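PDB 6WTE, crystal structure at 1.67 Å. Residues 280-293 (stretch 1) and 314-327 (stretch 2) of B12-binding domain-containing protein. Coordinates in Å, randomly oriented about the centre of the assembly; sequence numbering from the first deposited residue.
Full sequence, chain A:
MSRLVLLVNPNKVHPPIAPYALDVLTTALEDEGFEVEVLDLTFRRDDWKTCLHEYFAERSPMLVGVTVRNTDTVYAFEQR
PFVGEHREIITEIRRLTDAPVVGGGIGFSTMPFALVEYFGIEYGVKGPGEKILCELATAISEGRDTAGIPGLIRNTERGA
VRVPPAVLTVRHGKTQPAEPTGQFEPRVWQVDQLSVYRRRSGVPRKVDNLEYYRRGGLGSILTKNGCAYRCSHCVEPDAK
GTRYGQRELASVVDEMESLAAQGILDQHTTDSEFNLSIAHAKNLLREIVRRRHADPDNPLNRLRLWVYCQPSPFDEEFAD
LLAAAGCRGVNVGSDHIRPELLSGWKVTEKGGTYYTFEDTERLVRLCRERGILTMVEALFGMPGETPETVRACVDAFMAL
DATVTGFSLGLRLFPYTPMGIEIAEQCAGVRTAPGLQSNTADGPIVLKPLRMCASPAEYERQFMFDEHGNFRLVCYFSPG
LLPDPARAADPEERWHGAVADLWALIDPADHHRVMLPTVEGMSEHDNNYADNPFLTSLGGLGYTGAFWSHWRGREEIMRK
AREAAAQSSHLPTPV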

# COMPACT_ATOMS: atom_id res chain seq x y z
N HIS A 280 -6.45 14.87 14.84
CA HIS A 280 -7.23 13.64 14.86
C HIS A 280 -6.44 12.50 15.49
O HIS A 280 -6.97 11.73 16.29
CB HIS A 280 -7.65 13.28 13.43
CG HIS A 280 -8.57 12.10 13.34
ND1 HIS A 280 -8.11 10.83 13.09
CD2 HIS A 280 -9.92 12.02 13.40
CE1 HIS A 280 -9.14 10.00 13.03
NE2 HIS A 280 -10.25 10.70 13.22
N ALA A 281 -5.15 12.38 15.14
CA ALA A 281 -4.33 11.32 15.71
C ALA A 281 -4.23 11.46 17.23
O ALA A 281 -4.37 10.48 17.96
CB ALA A 281 -2.94 11.34 15.08
N LYS A 282 -3.97 12.68 17.71
CA LYS A 282 -3.87 12.90 19.14
C LYS A 282 -5.20 12.66 19.85
O LYS A 282 -5.23 12.08 20.94
CB LYS A 282 -3.35 14.30 19.44
CG LYS A 282 -1.86 14.45 19.16
CD LYS A 282 -1.37 15.85 19.47
CE LYS A 282 0.14 15.92 19.43
NZ LYS A 282 0.64 17.29 19.79
N ASN A 283 -6.31 13.09 19.24
CA ASN A 283 -7.62 12.81 19.83
C ASN A 283 -7.89 11.31 19.89
O ASN A 283 -8.48 10.81 20.86
CB ASN A 283 -8.72 13.51 19.04
CG ASN A 283 -8.80 14.99 19.33
OD1 ASN A 283 -8.36 15.45 20.38
ND2 ASN A 283 -9.36 15.74 18.39
N LEU A 284 -7.46 10.57 18.86
CA LEU A 284 -7.63 9.12 18.86
C LEU A 284 -6.86 8.48 20.00
O LEU A 284 -7.38 7.63 20.72
CB LEU A 284 -7.16 8.55 17.52
CG LEU A 284 -7.43 7.05 17.40
CD1 LEU A 284 -8.92 6.83 17.22
CD2 LEU A 284 -6.64 6.47 16.24
N LEU A 285 -5.58 8.87 20.17
CA LEU A 285 -4.77 8.30 21.23
C LEU A 285 -5.35 8.63 22.60
O LEU A 285 -5.41 7.77 23.49
CB LEU A 285 -3.33 8.79 21.11
CG LEU A 285 -2.64 8.36 19.81
CD1 LEU A 285 -1.30 9.08 19.66
CD2 LEU A 285 -2.46 6.85 19.77
N ARG A 286 -5.82 9.87 22.77
CA ARG A 286 -6.46 10.25 24.03
C ARG A 286 -7.65 9.36 24.35
O ARG A 286 -7.85 8.96 25.50
CB ARG A 286 -6.89 11.72 23.97
CG ARG A 286 -5.73 12.72 23.98
CD ARG A 286 -6.24 14.16 24.06
NE ARG A 286 -5.14 15.12 23.95
CZ ARG A 286 -4.89 15.85 22.86
NH1 ARG A 286 -5.67 15.74 21.79
NH2 ARG A 286 -3.87 16.69 22.85
N GLU A 287 -8.47 9.04 23.34
CA GLU A 287 -9.62 8.17 23.59
C GLU A 287 -9.18 6.75 23.93
O GLU A 287 -9.77 6.11 24.81
CB GLU A 287 -10.55 8.18 22.37
CG GLU A 287 -11.73 7.22 22.49
CD GLU A 287 -12.67 7.56 23.63
OE1 GLU A 287 -12.58 8.68 24.19
OE2 GLU A 287 -13.50 6.70 23.98
N ILE A 288 -8.13 6.25 23.27
CA ILE A 288 -7.62 4.92 23.60
C ILE A 288 -7.15 4.89 25.04
O ILE A 288 -7.45 3.95 25.80
CB ILE A 288 -6.48 4.53 22.64
CG1 ILE A 288 -6.99 4.38 21.21
CG2 ILE A 288 -5.83 3.24 23.11
CD1 ILE A 288 -5.87 4.16 20.21
N VAL A 289 -6.40 5.91 25.45
CA VAL A 289 -5.90 5.98 26.82
C VAL A 289 -7.06 6.07 27.80
O VAL A 289 -7.04 5.42 28.86
CB VAL A 289 -4.94 7.17 26.96
CG1 VAL A 289 -4.60 7.42 28.43
CG2 VAL A 289 -3.68 6.93 26.15
N ARG A 290 -8.08 6.86 27.47
CA ARG A 290 -9.20 7.03 28.38
C ARG A 290 -9.93 5.72 28.61
O ARG A 290 -10.29 5.39 29.75
CB ARG A 290 -10.17 8.08 27.83
CG ARG A 290 -11.33 8.38 28.78
CD ARG A 290 -12.49 9.07 28.06
NE ARG A 290 -13.17 8.18 27.12
CZ ARG A 290 -14.06 7.26 27.48
NH1 ARG A 290 -14.37 7.10 28.76
NH2 ARG A 290 -14.64 6.49 26.57
N ARG A 291 -10.14 4.93 27.55
CA ARG A 291 -10.82 3.65 27.72
C ARG A 291 -9.96 2.67 28.51
O ARG A 291 -10.47 1.93 29.36
CB ARG A 291 -11.17 3.05 26.36
CG ARG A 291 -12.22 3.83 25.60
CD ARG A 291 -12.83 2.97 24.53
NE ARG A 291 -13.60 3.76 23.59
CZ ARG A 291 -14.32 3.25 22.59
NH1 ARG A 291 -14.36 1.93 22.42
NH2 ARG A 291 -14.98 4.05 21.77
N ARG A 292 -8.65 2.65 28.24
CA ARG A 292 -7.75 1.77 28.97
C ARG A 292 -7.81 2.07 30.46
O ARG A 292 -7.91 1.16 31.30
CB ARG A 292 -6.33 1.93 28.45
CG ARG A 292 -6.07 1.21 27.13
CD ARG A 292 -4.75 1.64 26.50
NE ARG A 292 -3.62 1.50 27.42
CZ ARG A 292 -2.59 0.69 27.23
NH1 ARG A 292 -1.60 0.64 28.12
NH2 ARG A 292 -2.53 -0.07 26.15
N HIS A 293 -7.77 3.35 30.82
CA HIS A 293 -7.77 3.72 32.23
C HIS A 293 -9.12 3.49 32.87
O HIS A 293 -9.19 3.14 34.06
CB HIS A 293 -7.34 5.18 32.36
CG HIS A 293 -5.88 5.40 32.07
ND1 HIS A 293 -5.16 6.44 32.63
CD2 HIS A 293 -5.02 4.73 31.27
CE1 HIS A 293 -3.91 6.39 32.19
NE2 HIS A 293 -3.80 5.36 31.37
N PHE A 314 6.04 15.49 15.08
CA PHE A 314 6.22 14.40 16.05
C PHE A 314 6.84 15.05 17.29
O PHE A 314 8.06 15.13 17.41
CB PHE A 314 7.12 13.30 15.50
CG PHE A 314 7.03 11.99 16.26
CD1 PHE A 314 7.63 11.86 17.51
CD2 PHE A 314 6.37 10.90 15.73
CE1 PHE A 314 7.56 10.66 18.21
CE2 PHE A 314 6.29 9.71 16.42
CZ PHE A 314 6.88 9.58 17.66
N ASP A 315 5.98 15.52 18.19
CA ASP A 315 6.45 16.28 19.34
C ASP A 315 6.32 15.46 20.63
O ASP A 315 5.89 14.31 20.62
CB ASP A 315 5.74 17.64 19.45
CG ASP A 315 4.23 17.52 19.63
OD1 ASP A 315 3.72 16.45 20.01
OD2 ASP A 315 3.53 18.53 19.39
N GLU A 316 6.72 16.09 21.74
CA GLU A 316 6.76 15.38 23.01
C GLU A 316 5.37 14.91 23.43
O GLU A 316 5.21 13.78 23.91
CB GLU A 316 7.38 16.28 24.08
CG GLU A 316 7.56 15.60 25.43
CD GLU A 316 8.27 16.50 26.42
OE1 GLU A 316 8.57 17.66 26.07
OE2 GLU A 316 8.53 16.04 27.56
N GLU A 317 4.36 15.77 23.26
CA GLU A 317 3.00 15.37 23.61
C GLU A 317 2.55 14.17 22.79
O GLU A 317 1.90 13.25 23.32
CB GLU A 317 2.03 16.53 23.41
CG GLU A 317 0.59 16.18 23.76
CD GLU A 317 -0.42 17.23 23.32
OE1 GLU A 317 -0.23 17.83 22.24
OE2 GLU A 317 -1.40 17.45 24.07
N PHE A 318 2.88 14.15 21.50
CA PHE A 318 2.53 13.01 20.67
C PHE A 318 3.20 11.74 21.17
O PHE A 318 2.56 10.69 21.27
CB PHE A 318 2.91 13.29 19.21
CG PHE A 318 2.35 12.28 18.23
CD1 PHE A 318 1.00 12.01 18.18
CD2 PHE A 318 3.19 11.63 17.33
CE1 PHE A 318 0.49 11.09 17.27
CE2 PHE A 318 2.69 10.72 16.41
CZ PHE A 318 1.33 10.44 16.39
N ALA A 319 4.49 11.84 21.53
CA ALA A 319 5.21 10.66 21.99
C ALA A 319 4.66 10.16 23.32
O ALA A 319 4.55 8.95 23.53
CB ALA A 319 6.70 10.96 22.09
N ASP A 320 4.31 11.08 24.23
CA ASP A 320 3.69 10.67 25.49
C ASP A 320 2.35 9.98 25.25
O ASP A 320 2.01 9.00 25.93
CB ASP A 320 3.50 11.87 26.41
CG ASP A 320 4.80 12.39 26.98
OD1 ASP A 320 5.79 11.63 27.03
OD2 ASP A 320 4.83 13.56 27.40
N LEU A 321 1.57 10.49 24.29
CA LEU A 321 0.28 9.87 23.99
C LEU A 321 0.47 8.49 23.36
O LEU A 321 -0.23 7.54 23.73
CB LEU A 321 -0.52 10.78 23.07
CG LEU A 321 -1.20 11.98 23.74
CD1 LEU A 321 -1.80 12.90 22.69
CD2 LEU A 321 -2.28 11.50 24.72
N LEU A 322 1.41 8.36 22.43
CA LEU A 322 1.72 7.05 21.87
C LEU A 322 2.11 6.06 22.96
O LEU A 322 1.61 4.92 22.99
CB LEU A 322 2.83 7.17 20.83
CG LEU A 322 2.47 7.81 19.50
CD1 LEU A 322 3.76 8.09 18.74
CD2 LEU A 322 1.55 6.90 18.68
N ALA A 323 3.00 6.46 23.86
CA ALA A 323 3.42 5.55 24.92
C ALA A 323 2.24 5.13 25.78
O ALA A 323 2.07 3.94 26.08
CB ALA A 323 4.52 6.19 25.77
N ALA A 324 1.39 6.08 26.16
CA ALA A 324 0.29 5.77 27.06
C ALA A 324 -0.75 4.89 26.40
O ALA A 324 -1.42 4.10 27.08
CB ALA A 324 -0.35 7.07 27.57
N ALA A 325 -0.89 5.00 25.08
CA ALA A 325 -1.89 4.24 24.33
C ALA A 325 -1.47 2.80 24.05
O ALA A 325 -2.32 1.99 23.68
CB ALA A 325 -2.21 4.94 23.01
N GLY A 326 -0.20 2.48 24.20
CA GLY A 326 0.30 1.16 23.89
C GLY A 326 1.13 1.05 22.62
O GLY A 326 1.30 -0.07 22.11
N CYS A 327 1.65 2.16 22.11
CA CYS A 327 2.51 2.10 20.94
C CYS A 327 3.80 1.35 21.26
O CYS A 327 4.48 1.66 22.25
CB CYS A 327 2.81 3.50 20.44
SG CYS A 327 3.81 3.57 18.96
O HOH W 1 -2.98 18.91 21.34
O HOH W 2 -1.19 3.94 29.77

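Residues 280-293 form one continuous stretch of helix, and 316-325 form a second helix running in broadly the same direction, the axes crossing at 36° and approaching to 8.7 Å. The backbones draw closest near Val289 and Ala325, whose CA atoms lie 5.0 Å apart; the small methyl of Ala325 permits this approach. Asp315 caps the second helix, its OD1 accepting from Phe318 N at 2.9 Å, and Gly326 ends it in a Schellman motif. With phi at 107°, a side chain at Gly326 would jam against the preceding carbonyl, and an ideal CB would also clash with Arg292 NH2.

At the centre, Leu285 is a knob in a hole formed by Phe318, Leu321, Leu322 and Ala325. Its branched end reaches several neighbours at once: CD1 lies 3.6 Å from Phe318 CE1, and CD2 3.8 Å from Ala325 CB. Farther along, Val289 CG2 packs 3.6 Å from Ala324 CB.

Charged groups close the other end. The extended Lys282 carries NZ to Glu317 OE1 (2.7 Å) and Asp315 OD2 (3.2 Å), both salt bridges, while its aliphatic portion packs against Phe318 and Leu321. Arg286 NH2 bridges to Glu317 OE2 at 2.9 Å, so one carboxylate serves two cations; water 1 also links this pair.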